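Glucose-resistance amylase regulator (Weissella paramesenteroides ATCC 33313, PDB 4RK6) probably represses transcription by binding cis-regulatory DNA as a LacI-family regulator, and holds glucose in its sugar-binding domain. Local coordinates at residues Asp26-Gly31 with Ser94-Leu99; Lys241-Phe244 with Gly248-Ala251; Thr177-Gly182 with Ile205-Asp210; Ser152-Asn157 with Glu161-Tyr166. All coordinates share one frame; numbering follows the deposited sequence.

Overall arrangement
Contacts 1 and 2 lie beside the bound glucose, and contacts 3 and 4 lie in the far part of the molecule, on the opposite side of the chain's centre. The centres of contacts 1 and 2 are about 7 Å apart, and the two touch where E27 and I28 pack on F244. T96 of contact 1 and Q242 of contact 2 both bond to the sugar. Contacts 3 and 4, about 21 Å apart between centres, meet through Y166, whose OH lies 3.0 Å from OG1 of T177, a probable hydrogen bond. About 29 to 32 Å separates the centres of the glucose-side pair from those of the distal pair.

Contact 1: Asp26-Gly31 with Ser94-Leu99; sequences DEIIKG and SLTALL. With GLC (alpha-D-glucopyranose), chain C.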
loop_
_atom_site.group_PDB
_atom_site.type_symbol
_atom_site.label_atom_id
_atom_site.label_comp_id
_atom_site.label_asym_id
_atom_site.label_seq_id
_atom_site.Cartn_x
_atom_site.Cartn_y
_atom_site.Cartn_z
ATOM N N ASP A 26 -2.621 4.175 -5.672
ATOM C CA ASP A 26 -2.219 3.109 -6.579
ATOM C C ASP A 26 -3.377 2.638 -7.470
ATOM O O ASP A 26 -3.170 2.363 -8.668
ATOM C CB ASP A 26 -1.659 1.907 -5.797
ATOM C CG ASP A 26 -0.192 2.072 -5.418
ATOM O OD1 ASP A 26 0.307 3.218 -5.371
ATOM O OD2 ASP A 26 0.463 1.043 -5.154
ATOM N N GLU A 27 -4.568 2.542 -6.890
ATOM C CA GLU A 27 -5.762 2.105 -7.639
ATOM C C GLU A 27 -6.203 3.156 -8.660
ATOM O O GLU A 27 -6.592 2.832 -9.788
ATOM C CB GLU A 27 -6.910 1.787 -6.689
ATOM C CG GLU A 27 -6.734 0.486 -5.924
ATOM C CD GLU A 27 -7.016 -0.725 -6.792
ATOM O OE1 GLU A 27 -8.208 -1.039 -7.031
ATOM O OE2 GLU A 27 -6.036 -1.351 -7.238
ATOM N N ILE A 28 -6.150 4.421 -8.262
ATOM C CA ILE A 28 -6.414 5.500 -9.216
ATOM C C ILE A 28 -5.377 5.454 -10.330
ATOM O O ILE A 28 -5.723 5.544 -11.505
ATOM C CB ILE A 28 -6.458 6.880 -8.528
ATOM C CG1 ILE A 28 -7.736 7.014 -7.710
ATOM C CG2 ILE A 28 -6.353 8.006 -9.563
ATOM C CD1 ILE A 28 -7.842 8.299 -6.933
ATOM N N ILE A 29 -4.106 5.269 -9.976
ATOM C CA ILE A 29 -3.028 5.267 -10.949
ATOM C C ILE A 29 -3.187 4.115 -11.954
ATOM O O ILE A 29 -2.900 4.282 -13.153
ATOM C CB ILE A 29 -1.651 5.242 -10.255
ATOM C CG1 ILE A 29 -1.376 6.620 -9.642
ATOM C CG2 ILE A 29 -0.536 4.891 -11.234
ATOM C CD1 ILE A 29 -0.173 6.682 -8.724
ATOM N N LYS A 30 -3.688 2.978 -11.475
ATOM C CA LYS A 30 -3.956 1.840 -12.358
ATOM C C LYS A 30 -4.940 2.227 -13.453
ATOM O O LYS A 30 -4.736 1.882 -14.615
ATOM C CB LYS A 30 -4.441 0.625 -11.559
ATOM C CG LYS A 30 -3.274 -0.215 -11.049
ATOM C CD LYS A 30 -3.615 -1.051 -9.826
ATOM C CE LYS A 30 -2.344 -1.587 -9.178
ATOM N NZ LYS A 30 -2.607 -2.245 -7.870
ATOM N N GLY A 31 -5.972 2.980 -13.087
ATOM C CA GLY A 31 -6.967 3.456 -14.050
ATOM C C GLY A 31 -6.406 4.480 -15.019
ATOM O O GLY A 31 -6.636 4.404 -16.242
ATOM N N SER A 94 -8.897 17.423 -10.899
ATOM C CA SER A 94 -8.751 16.838 -9.557
ATOM C C SER A 94 -9.576 15.563 -9.394
ATOM O O SER A 94 -10.638 15.397 -10.000
ATOM C CB SER A 94 -9.042 17.861 -8.453
ATOM O OG SER A 94 -10.376 18.300 -8.470
ATOM N N LEU A 95 -9.043 14.651 -8.584
ATOM C CA LEU A 95 -9.581 13.311 -8.419
ATOM C C LEU A 95 -9.872 13.024 -6.951
ATOM O O LEU A 95 -9.012 13.206 -6.100
ATOM C CB LEU A 95 -8.598 12.285 -8.976
ATOM C CG LEU A 95 -8.552 12.127 -10.511
ATOM C CD1 LEU A 95 -8.160 13.370 -11.256
ATOM C CD2 LEU A 95 -7.567 11.018 -10.844
ATOM N N THR A 96 -11.108 12.620 -6.680
ATOM C CA THR A 96 -11.629 12.295 -5.339
ATOM C C THR A 96 -11.882 13.540 -4.492
ATOM O O THR A 96 -12.269 13.449 -3.339
ATOM C CB THR A 96 -10.759 11.267 -4.563
ATOM O OG1 THR A 96 -9.632 11.918 -3.959
ATOM C CG2 THR A 96 -10.309 10.138 -5.462
ATOM N N ALA A 97 -11.739 14.705 -5.102
ATOM C CA ALA A 97 -11.829 15.955 -4.387
ATOM C C ALA A 97 -12.055 17.068 -5.388
ATOM O O ALA A 97 -11.550 17.019 -6.500
ATOM C CB ALA A 97 -10.539 16.194 -3.608
ATOM N N LEU A 98 -12.779 18.090 -4.958
ATOM C CA LEU A 98 -13.063 19.230 -5.782
ATOM C C LEU A 98 -12.146 20.359 -5.286
ATOM O O LEU A 98 -12.476 21.065 -4.344
ATOM C CB LEU A 98 -14.560 19.553 -5.674
ATOM C CG LEU A 98 -15.474 18.297 -5.630
ATOM C CD1 LEU A 98 -16.736 18.488 -4.794
ATOM C CD2 LEU A 98 -15.824 17.797 -7.026
ATOM N N LEU A 99 -10.974 20.472 -5.906
ATOM C CA LEU A 99 -9.913 21.375 -5.449
ATOM C C LEU A 99 -10.191 22.842 -5.743
ATOM O O LEU A 99 -9.874 23.701 -4.942
ATOM C CB LEU A 99 -8.570 21.008 -6.081
ATOM C CG LEU A 99 -7.907 19.773 -5.485
ATOM C CD1 LEU A 99 -6.585 19.522 -6.181
ATOM C CD2 LEU A 99 -7.701 19.937 -3.984
HETATM C C1 GLC C . -8.680 10.655 0.394
HETATM C C2 GLC C . -9.761 10.510 -0.677
HETATM C C3 GLC C . -11.016 9.830 -0.169
HETATM C C4 GLC C . -10.637 8.575 0.622
HETATM C C5 GLC C . -9.764 9.009 1.801
HETATM C C6 GLC C . -9.314 7.818 2.642
HETATM O O1 GLC C . -8.998 11.771 1.132
HETATM O O2 GLC C . -10.146 11.787 -1.181
HETATM O O3 GLC C . -11.765 9.490 -1.331
HETATM O O4 GLC C . -11.790 7.901 1.028
HETATM O O5 GLC C . -8.581 9.606 1.340
HETATM O O6 GLC C . -8.544 6.931 1.891
#
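I28 of helix 24-39 presses on L95 and T96, where strand 91-95 runs out into the glucose site. This is the strand-to-helix packing of an alpha/beta lobe of the periplasmic-binding-protein fold used by LacI-family regulators, with a ligand residue just past the end of a central parallel strand. The tight part is small and wholly apolar. Both branches of I28 are engaged: CG2, anti to the backbone N (chi1 -73° for CG1), lies 3.5 Å from CD2 of L95, and CD1 at the far end of the other branch comes within 3.4 Å of CG2 of T96. Both carbon pairs are closer than usual van der Waals spacing, and the side chains meet at a slant, so I28 is wedged against two neighbours in sequence. All three residues are buried.

Away from this apolar patch the segments part. On the helix, K30 NZ lies 3.6 Å from OE2 of E27 in a salt bridge between partly exposed side chains. Elsewhere on the helix I29, directed away from the 94-99 segment, packs on Y47 of the second subunit. Beyond T96 the other segment becomes a loop, and L98 stands exposed on it. S94 OG steadies this loop by donating to the backbone O of A97 at 2.6 Å.

T96 joins the packed side to the sugar. While its methyl abuts I28, T96 OG1 donates to L95 O at 2.6 Å. The same T96 OG1 accepts a hydrogen bond from GLC O2 at 2.8 Å.

Contact 2: Lys241-Phe244 with Gly248-Ala251; sequences KQDF and GRIA. With GLC (alpha-D-glucopyranose), chain C.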
loop_
_atom_site.group_PDB
_atom_site.type_symbol
_atom_site.label_atom_id
_atom_site.label_comp_id
_atom_site.label_asym_id
_atom_site.label_seq_id
_atom_site.Cartn_x
_atom_site.Cartn_y
_atom_site.Cartn_z
ATOM N N LYS A 241 -17.433 0.721 -1.197
ATOM C CA LYS A 241 -16.365 0.547 -2.148
ATOM C C LYS A 241 -16.381 1.646 -3.201
ATOM O O LYS A 241 -17.367 1.798 -3.919
ATOM C CB LYS A 241 -16.467 -0.796 -2.852
ATOM C CG LYS A 241 -15.199 -1.115 -3.642
ATOM C CD LYS A 241 -15.271 -2.521 -4.219
ATOM C CE LYS A 241 -13.901 -3.149 -4.393
ATOM N NZ LYS A 241 -13.105 -2.415 -5.389
ATOM N N GLN A 242 -15.297 2.396 -3.278
ATOM C CA GLN A 242 -15.114 3.367 -4.372
ATOM C C GLN A 242 -14.500 2.674 -5.571
ATOM O O GLN A 242 -13.671 1.761 -5.438
ATOM C CB GLN A 242 -14.196 4.504 -3.947
ATOM C CG GLN A 242 -14.676 5.242 -2.708
ATOM C CD GLN A 242 -14.064 6.636 -2.618
ATOM O OE1 GLN A 242 -14.191 7.435 -3.540
ATOM N NE2 GLN A 242 -13.345 6.903 -1.544
ATOM N N ASP A 243 -14.887 3.119 -6.756
ATOM C CA ASP A 243 -14.303 2.590 -7.961
ATOM C C ASP A 243 -13.109 3.435 -8.388
ATOM O O ASP A 243 -13.213 4.260 -9.304
ATOM C CB ASP A 243 -15.401 2.509 -9.045
ATOM C CG ASP A 243 -15.013 1.604 -10.219
ATOM O OD1 ASP A 243 -13.830 1.246 -10.350
ATOM O OD2 ASP A 243 -15.932 1.262 -10.996
ATOM N N PHE A 244 -11.980 3.273 -7.691
ATOM C CA PHE A 244 -10.820 4.140 -7.920
ATOM C C PHE A 244 -10.275 4.023 -9.343
ATOM O O PHE A 244 -9.903 5.017 -9.947
ATOM C CB PHE A 244 -9.700 3.892 -6.903
ATOM C CG PHE A 244 -10.059 4.313 -5.506
ATOM C CD1 PHE A 244 -10.317 5.650 -5.215
ATOM C CD2 PHE A 244 -10.170 3.375 -4.484
ATOM C CE1 PHE A 244 -10.667 6.039 -3.926
ATOM C CE2 PHE A 244 -10.525 3.761 -3.198
ATOM C CZ PHE A 244 -10.763 5.098 -2.923
ATOM N N GLY A 248 -9.871 7.140 -12.162
ATOM C CA GLY A 248 -8.686 7.402 -12.959
ATOM C C GLY A 248 -8.990 7.372 -14.455
ATOM O O GLY A 248 -8.604 8.279 -15.189
ATOM N N ARG A 249 -9.691 6.337 -14.918
ATOM C CA ARG A 249 -9.996 6.250 -16.358
ATOM C C ARG A 249 -10.808 7.454 -16.856
ATOM O O ARG A 249 -10.521 8.018 -17.925
ATOM C CB ARG A 249 -10.779 4.969 -16.674
ATOM C CG ARG A 249 -9.968 3.694 -16.566
ATOM C CD ARG A 249 -10.725 2.517 -17.180
ATOM N NE ARG A 249 -11.866 2.110 -16.366
ATOM C CZ ARG A 249 -11.809 1.252 -15.338
ATOM N NH1 ARG A 249 -10.664 0.661 -14.989
ATOM N NH2 ARG A 249 -12.912 0.962 -14.677
ATOM N N ILE A 250 -11.817 7.840 -16.091
ATOM C CA ILE A 250 -12.728 8.921 -16.478
ATOM C C ILE A 250 -12.018 10.274 -16.437
ATOM O O ILE A 250 -12.217 11.116 -17.328
ATOM C CB ILE A 250 -14.005 8.874 -15.626
ATOM C CG1 ILE A 250 -14.791 7.578 -15.930
ATOM C CG2 ILE A 250 -14.905 10.080 -15.846
ATOM C CD1 ILE A 250 -15.303 7.434 -17.350
ATOM N N ALA A 251 -11.162 10.494 -15.446
ATOM C CA ALA A 251 -10.356 11.726 -15.438
ATOM C C ALA A 251 -9.491 11.851 -16.712
ATOM O O ALA A 251 -9.431 12.901 -17.350
ATOM C CB ALA A 251 -9.481 11.799 -14.195
HETATM C C1 GLC C . -8.680 10.655 0.394
HETATM C C2 GLC C . -9.761 10.510 -0.677
HETATM C C3 GLC C . -11.016 9.830 -0.169
HETATM C C4 GLC C . -10.637 8.575 0.622
HETATM C C5 GLC C . -9.764 9.009 1.801
HETATM C C6 GLC C . -9.314 7.818 2.642
HETATM O O1 GLC C . -8.998 11.771 1.132
HETATM O O2 GLC C . -10.146 11.787 -1.181
HETATM O O3 GLC C . -11.765 9.490 -1.331
HETATM O O4 GLC C . -11.790 7.901 1.028
HETATM O O5 GLC C . -8.581 9.606 1.340
HETATM O O6 GLC C . -8.544 6.931 1.891
HETATM O O HOH W 1 -13.027 -0.442 -12.295
#
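OD1 of D243 is gripped by a water and, weakly, by the backbone N of E246, which makes D243 the N-cap of helix 244-257. The water donates to OD1 at 2.7 Å and accepts from NH2 of R249 at 2.8 Å, lying in the guanidinium plane at its edge. It thus bridges two opposite charges whose direct separation, 4.4 Å from D243 OD1 to R249 NH2, is too long for a salt bridge. R249 finds its direct carboxylate partners in E34 and E246. Behind the cap the first helical turn closes with G248 N donating to O of F244 at 3.1 Å (164°).

D243 is also the centre of an inverse gamma turn, and on its other side the chain leads back to the glucose pocket. CB of Q242 lies over one face of the F244 ring, 3.6 Å above its plane and toward the rim, while glucose O3 sits at the ring edge. The Q242 amide is held at both ends: OE1 is bonded to OG of S108, and NE2 also reaches OD1 of D225. With the chain extended beyond CG, NE2 of Q242 donates to glucose O3 at 3.0 Å in a nearly straight bond (175°).

Contact 3: Thr177-Gly182 with Ile205-Asp210; sequences TSVTTG and INAMSD
CG2 of V179 rests on CB of A207, 3.6 Å away, where helices 172-182 and 198-210 pack together in the alpha/beta fold of the periplasmic-binding-protein-like domain. Over the two segments the axes approach to 8.9 Å at 50°, and the contact falls on the small A207. With V179 CG1 anti to the carbonyl carbon (chi1 -69°), V179 CG2 falls between the backbone N and the carbonyl carbon and meets the SE atom of selenomethionine M208 at 4.1 Å. The M208 chain curls so that SE comes across this methyl. CG2 of T180 also touches CB of A207, at 3.9 Å.

The next shell fixes these groups. T180 sends its hydroxyl back along its own helix to O of Y176, which turns its methyl to the neighbouring helix, and Y176 in turn packs on A207. On helix 198-210, D210 forms a salt bridge to R234 of the second subunit and N206 bonds to O of I232 of that subunit, so this helix also contributes to the dimer. Over 178-182 the helix widens into a pi-type turn, and O of T177 accepts from the backbone N of both T180 and T181. A third donor, G182 N, reaches T177 O at 3.0 Å.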
loop_
_atom_site.group_PDB
_atom_site.type_symbol
_atom_site.label_atom_id
_atom_site.label_comp_id
_atom_site.label_asym_id
_atom_site.label_seq_id
_atom_site.Cartn_x
_atom_site.Cartn_y
_atom_site.Cartn_z
ATOM N N THR A 177 -6.764 4.229 18.658
ATOM C CA THR A 177 -6.817 5.148 19.807
ATOM C C THR A 177 -8.207 5.680 20.084
ATOM O O THR A 177 -8.509 6.051 21.231
ATOM C CB THR A 177 -5.812 6.329 19.680
ATOM O OG1 THR A 177 -6.108 7.165 18.550
ATOM C CG2 THR A 177 -4.392 5.829 19.583
ATOM N N SER A 178 -9.065 5.736 19.066
ATOM C CA SER A 178 -10.388 6.322 19.247
ATOM C C SER A 178 -11.133 5.668 20.407
ATOM O O SER A 178 -11.735 6.347 21.235
ATOM C CB SER A 178 -11.223 6.216 17.963
ATOM O OG SER A 178 -11.516 4.866 17.637
ATOM N N VAL A 179 -11.120 4.344 20.451
ATOM C CA VAL A 179 -11.934 3.610 21.435
ATOM C C VAL A 179 -11.155 3.181 22.666
ATOM O O VAL A 179 -11.709 2.529 23.538
ATOM C CB VAL A 179 -12.604 2.370 20.806
ATOM C CG1 VAL A 179 -13.670 2.815 19.832
ATOM C CG2 VAL A 179 -11.573 1.475 20.121
ATOM N N THR A 180 -9.885 3.551 22.742
ATOM C CA THR A 180 -9.059 3.256 23.915
ATOM C C THR A 180 -8.755 4.540 24.693
ATOM O O THR A 180 -9.020 4.614 25.882
ATOM C CB THR A 180 -7.761 2.531 23.512
ATOM O OG1 THR A 180 -7.104 3.262 22.477
ATOM C CG2 THR A 180 -8.074 1.143 23.000
ATOM N N THR A 181 -8.219 5.563 24.041
ATOM C CA THR A 181 -7.928 6.792 24.760
ATOM C C THR A 181 -8.938 7.910 24.455
ATOM O O THR A 181 -9.074 8.840 25.230
ATOM C CB THR A 181 -6.480 7.235 24.503
ATOM O OG1 THR A 181 -6.290 7.424 23.104
ATOM C CG2 THR A 181 -5.500 6.175 25.000
ATOM N N GLY A 182 -9.669 7.807 23.351
ATOM C CA GLY A 182 -10.679 8.797 22.996
ATOM C C GLY A 182 -11.999 8.637 23.724
ATOM O O GLY A 182 -12.685 9.630 24.045
ATOM N N ILE A 205 -11.023 -2.708 14.942
ATOM C CA ILE A 205 -11.134 -4.145 15.172
ATOM C C ILE A 205 -10.075 -4.614 16.172
ATOM O O ILE A 205 -10.379 -5.336 17.139
ATOM C CB ILE A 205 -10.988 -4.930 13.858
ATOM C CG1 ILE A 205 -12.267 -4.806 13.030
ATOM C CG2 ILE A 205 -10.648 -6.394 14.145
ATOM C CD1 ILE A 205 -12.131 -5.447 11.665
ATOM N N ASN A 206 -8.838 -4.195 15.954
ATOM C CA ASN A 206 -7.756 -4.638 16.821
ATOM C C ASN A 206 -7.875 -4.084 18.231
ATOM O O ASN A 206 -7.543 -4.793 19.178
ATOM C CB ASN A 206 -6.380 -4.335 16.211
ATOM C CG ASN A 206 -6.006 -5.333 15.140
ATOM O OD1 ASN A 206 -6.733 -6.285 14.901
ATOM N ND2 ASN A 206 -4.878 -5.134 14.504
ATOM N N ALA A 207 -8.319 -2.833 18.373
ATOM C CA ALA A 207 -8.450 -2.252 19.712
ATOM C C ALA A 207 -9.483 -3.052 20.478
ATOM O O ALA A 207 -9.288 -3.382 21.657
ATOM C CB ALA A 207 -8.838 -0.786 19.646
HETATM N N MSE A 208 -10.582 -3.401 19.809
HETATM C CA MSE A 208 -11.628 -4.184 20.493
HETATM C C MSE A 208 -11.090 -5.537 20.889
HETATM O O MSE A 208 -11.242 -5.958 22.068
HETATM C CB MSE A 208 -12.909 -4.344 19.661
HETATM C CG MSE A 208 -13.583 -3.032 19.240
HETATM SE SE MSE A 208 -13.958 -1.756 20.722
HETATM C CE MSE A 208 -15.463 -2.801 21.404
ATOM N N SER A 209 -10.463 -6.238 19.938
ATOM C CA SER A 209 -9.929 -7.602 20.190
ATOM C C SER A 209 -8.892 -7.629 21.300
ATOM O O SER A 209 -8.867 -8.569 22.093
ATOM C CB SER A 209 -9.276 -8.202 18.931
ATOM O OG SER A 209 -10.219 -8.352 17.905
ATOM N N ASP A 210 -8.046 -6.606 21.335
ATOM C CA ASP A 210 -6.952 -6.525 22.319
ATOM C C ASP A 210 -7.458 -6.237 23.736
ATOM O O ASP A 210 -6.700 -6.380 24.703
ATOM C CB ASP A 210 -5.964 -5.424 21.936
ATOM C CG ASP A 210 -5.096 -5.770 20.718
ATOM O OD1 ASP A 210 -5.075 -6.934 20.255
ATOM O OD2 ASP A 210 -4.358 -4.862 20.285
#

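Contact 4: Ser152-Asn157 with Glu161-Tyr166; sequences SMTDHN and ENIFLY
Two flat groups flank the meeting of M153 and T154 with N162 and I163: the H156 imidazole, just past the end of the helix, and the N162 amide, in the short 3-10 segment before the strand. The H156 ring is held at its edges. ND1 donates to O of S152 at 2.7 Å (162°), with that oxygen in the ring plane, and NE2 is bonded to OD1 of D119, consistent with a doubly protonated ring. S152 O also accepts from the backbone N of H156 at 3.1 Å, the two donors arriving from opposite faces of the carbonyl plane. The N162 amide is likewise fixed at both ends, with ND2 bonded to OD1 of N128 and OD1 to the backbone N of A159.

The contact itself is apolar. It joins the helix and second strand of the beta-alpha-beta unit built from strand 129-132, helix 144-155 and strand 163-166, the last being the outermost strand on this side of the sheet within the chain. M153 and I163 run antiparallel alongside each other, the selenomethionine curling so that CE turns back to the strand. M153 CB lies 3.8 Å from CD1 of I163, and M153 CE comes within 3.4 Å of the backbone O of N162. T154 lies athwart I163, CG2 to CD1 4.2 Å.

A Schellman motif then ends the helix. N157, with positive phi, sends its backbone N to O of T154 at 3.0 Å, and L158 N reaches O of M153.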
loop_
_atom_site.group_PDB
_atom_site.type_symbol
_atom_site.label_atom_id
_atom_site.label_comp_id
_atom_site.label_asym_id
_atom_site.label_seq_id
_atom_site.Cartn_x
_atom_site.Cartn_y
_atom_site.Cartn_z
ATOM N N SER A 152 -26.410 14.074 7.546
ATOM C CA SER A 152 -27.172 12.848 7.363
ATOM C C SER A 152 -27.869 12.407 8.662
ATOM O O SER A 152 -29.033 12.004 8.651
ATOM C CB SER A 152 -26.278 11.722 6.816
ATOM O OG SER A 152 -27.049 10.548 6.623
HETATM N N MSE A 153 -27.160 12.486 9.777
HETATM C CA MSE A 153 -27.706 12.070 11.054
HETATM C C MSE A 153 -28.877 12.963 11.394
HETATM O O MSE A 153 -29.928 12.480 11.808
HETATM C CB MSE A 153 -26.663 12.119 12.164
HETATM C CG MSE A 153 -25.546 11.077 12.001
HETATM SE SE MSE A 153 -26.170 9.309 12.548
HETATM C CE MSE A 153 -26.049 9.519 14.501
ATOM N N THR A 154 -28.703 14.270 11.217
ATOM C CA THR A 154 -29.796 15.198 11.521
ATOM C C THR A 154 -30.952 15.092 10.507
ATOM O O THR A 154 -32.106 15.208 10.915
ATOM C CB THR A 154 -29.288 16.644 11.693
ATOM O OG1 THR A 154 -28.637 17.086 10.509
ATOM C CG2 THR A 154 -28.309 16.743 12.831
ATOM N N ASP A 155 -30.665 14.819 9.223
ATOM C CA ASP A 155 -31.719 14.527 8.210
ATOM C C ASP A 155 -32.594 13.329 8.618
ATOM O O ASP A 155 -33.762 13.245 8.242
ATOM C CB ASP A 155 -31.121 14.196 6.836
ATOM C CG ASP A 155 -30.582 15.414 6.078
ATOM O OD1 ASP A 155 -30.874 16.573 6.408
ATOM O OD2 ASP A 155 -29.849 15.190 5.098
ATOM N N HIS A 156 -32.009 12.392 9.364
ATOM C CA HIS A 156 -32.695 11.195 9.872
ATOM C C HIS A 156 -33.329 11.412 11.259
ATOM O O HIS A 156 -33.716 10.451 11.943
ATOM C CB HIS A 156 -31.697 10.013 9.934
ATOM C CG HIS A 156 -31.410 9.383 8.605
ATOM N ND1 HIS A 156 -30.472 9.880 7.723
ATOM C CD2 HIS A 156 -31.931 8.278 8.018
ATOM C CE1 HIS A 156 -30.431 9.110 6.647
ATOM N NE2 HIS A 156 -31.312 8.136 6.798
ATOM N N ASN A 157 -33.433 12.676 11.665
ATOM C CA ASN A 157 -34.054 13.067 12.929
ATOM C C ASN A 157 -33.343 12.558 14.167
ATOM O O ASN A 157 -33.954 12.350 15.204
ATOM C CB ASN A 157 -35.540 12.683 12.946
ATOM C CG ASN A 157 -36.287 13.271 11.771
ATOM O OD1 ASN A 157 -36.098 14.445 11.424
ATOM N ND2 ASN A 157 -37.119 12.460 11.132
ATOM N N GLU A 161 -26.726 14.601 20.607
ATOM C CA GLU A 161 -26.394 13.582 21.612
ATOM C C GLU A 161 -26.174 12.169 21.023
ATOM O O GLU A 161 -25.633 11.306 21.689
ATOM C CB GLU A 161 -27.475 13.500 22.698
ATOM C CG GLU A 161 -28.767 12.822 22.258
ATOM C CD GLU A 161 -29.900 12.991 23.256
ATOM O OE1 GLU A 161 -29.648 12.922 24.478
ATOM O OE2 GLU A 161 -31.051 13.183 22.813
ATOM N N ASN A 162 -26.620 11.949 19.798
ATOM C CA ASN A 162 -26.401 10.668 19.094
ATOM C C ASN A 162 -25.145 10.655 18.219
ATOM O O ASN A 162 -24.816 9.626 17.622
ATOM C CB ASN A 162 -27.580 10.400 18.175
ATOM C CG ASN A 162 -28.902 10.394 18.902
ATOM O OD1 ASN A 162 -29.823 11.128 18.535
ATOM N ND2 ASN A 162 -29.011 9.559 19.919
ATOM N N ILE A 163 -24.501 11.810 18.095
ATOM C CA ILE A 163 -23.445 12.048 17.106
ATOM C C ILE A 163 -22.109 12.128 17.823
ATOM O O ILE A 163 -21.934 12.958 18.713
ATOM C CB ILE A 163 -23.714 13.363 16.331
ATOM C CG1 ILE A 163 -24.954 13.191 15.449
ATOM C CG2 ILE A 163 -22.489 13.769 15.522
ATOM C CD1 ILE A 163 -25.474 14.486 14.879
ATOM N N PHE A 164 -21.173 11.249 17.458
ATOM C CA PHE A 164 -19.839 11.226 18.077
ATOM C C PHE A 164 -18.754 11.331 17.021
ATOM O O PHE A 164 -18.918 10.836 15.931
ATOM C CB PHE A 164 -19.659 9.945 18.901
ATOM C CG PHE A 164 -20.680 9.781 19.981
ATOM C CD1 PHE A 164 -21.952 9.293 19.680
ATOM C CD2 PHE A 164 -20.391 10.148 21.284
ATOM C CE1 PHE A 164 -22.910 9.151 20.676
ATOM C CE2 PHE A 164 -21.343 10.010 22.278
ATOM C CZ PHE A 164 -22.597 9.523 21.972
ATOM N N LEU A 165 -17.659 12.009 17.351
ATOM C CA LEU A 165 -16.569 12.254 16.423
ATOM C C LEU A 165 -15.238 11.916 17.067
ATOM O O LEU A 165 -15.044 12.181 18.246
ATOM C CB LEU A 165 -16.515 13.729 16.035
ATOM C CG LEU A 165 -17.756 14.317 15.388
ATOM C CD1 LEU A 165 -17.642 15.829 15.274
ATOM C CD2 LEU A 165 -17.995 13.696 14.023
ATOM N N TYR A 166 -14.308 11.366 16.297
ATOM C CA TYR A 166 -12.926 11.251 16.768
ATOM C C TYR A 166 -11.939 11.196 15.650
ATOM O O TYR A 166 -12.104 10.409 14.727
ATOM C CB TYR A 166 -12.716 9.994 17.616
ATOM C CG TYR A 166 -11.315 9.882 18.182
ATOM C CD1 TYR A 166 -10.281 9.321 17.435
ATOM C CD2 TYR A 166 -11.006 10.399 19.450
ATOM C CE1 TYR A 166 -9.001 9.235 17.933
ATOM C CE2 TYR A 166 -9.715 10.309 19.964
ATOM C CZ TYR A 166 -8.721 9.728 19.190
ATOM O OH TYR A 166 -7.439 9.608 19.632
#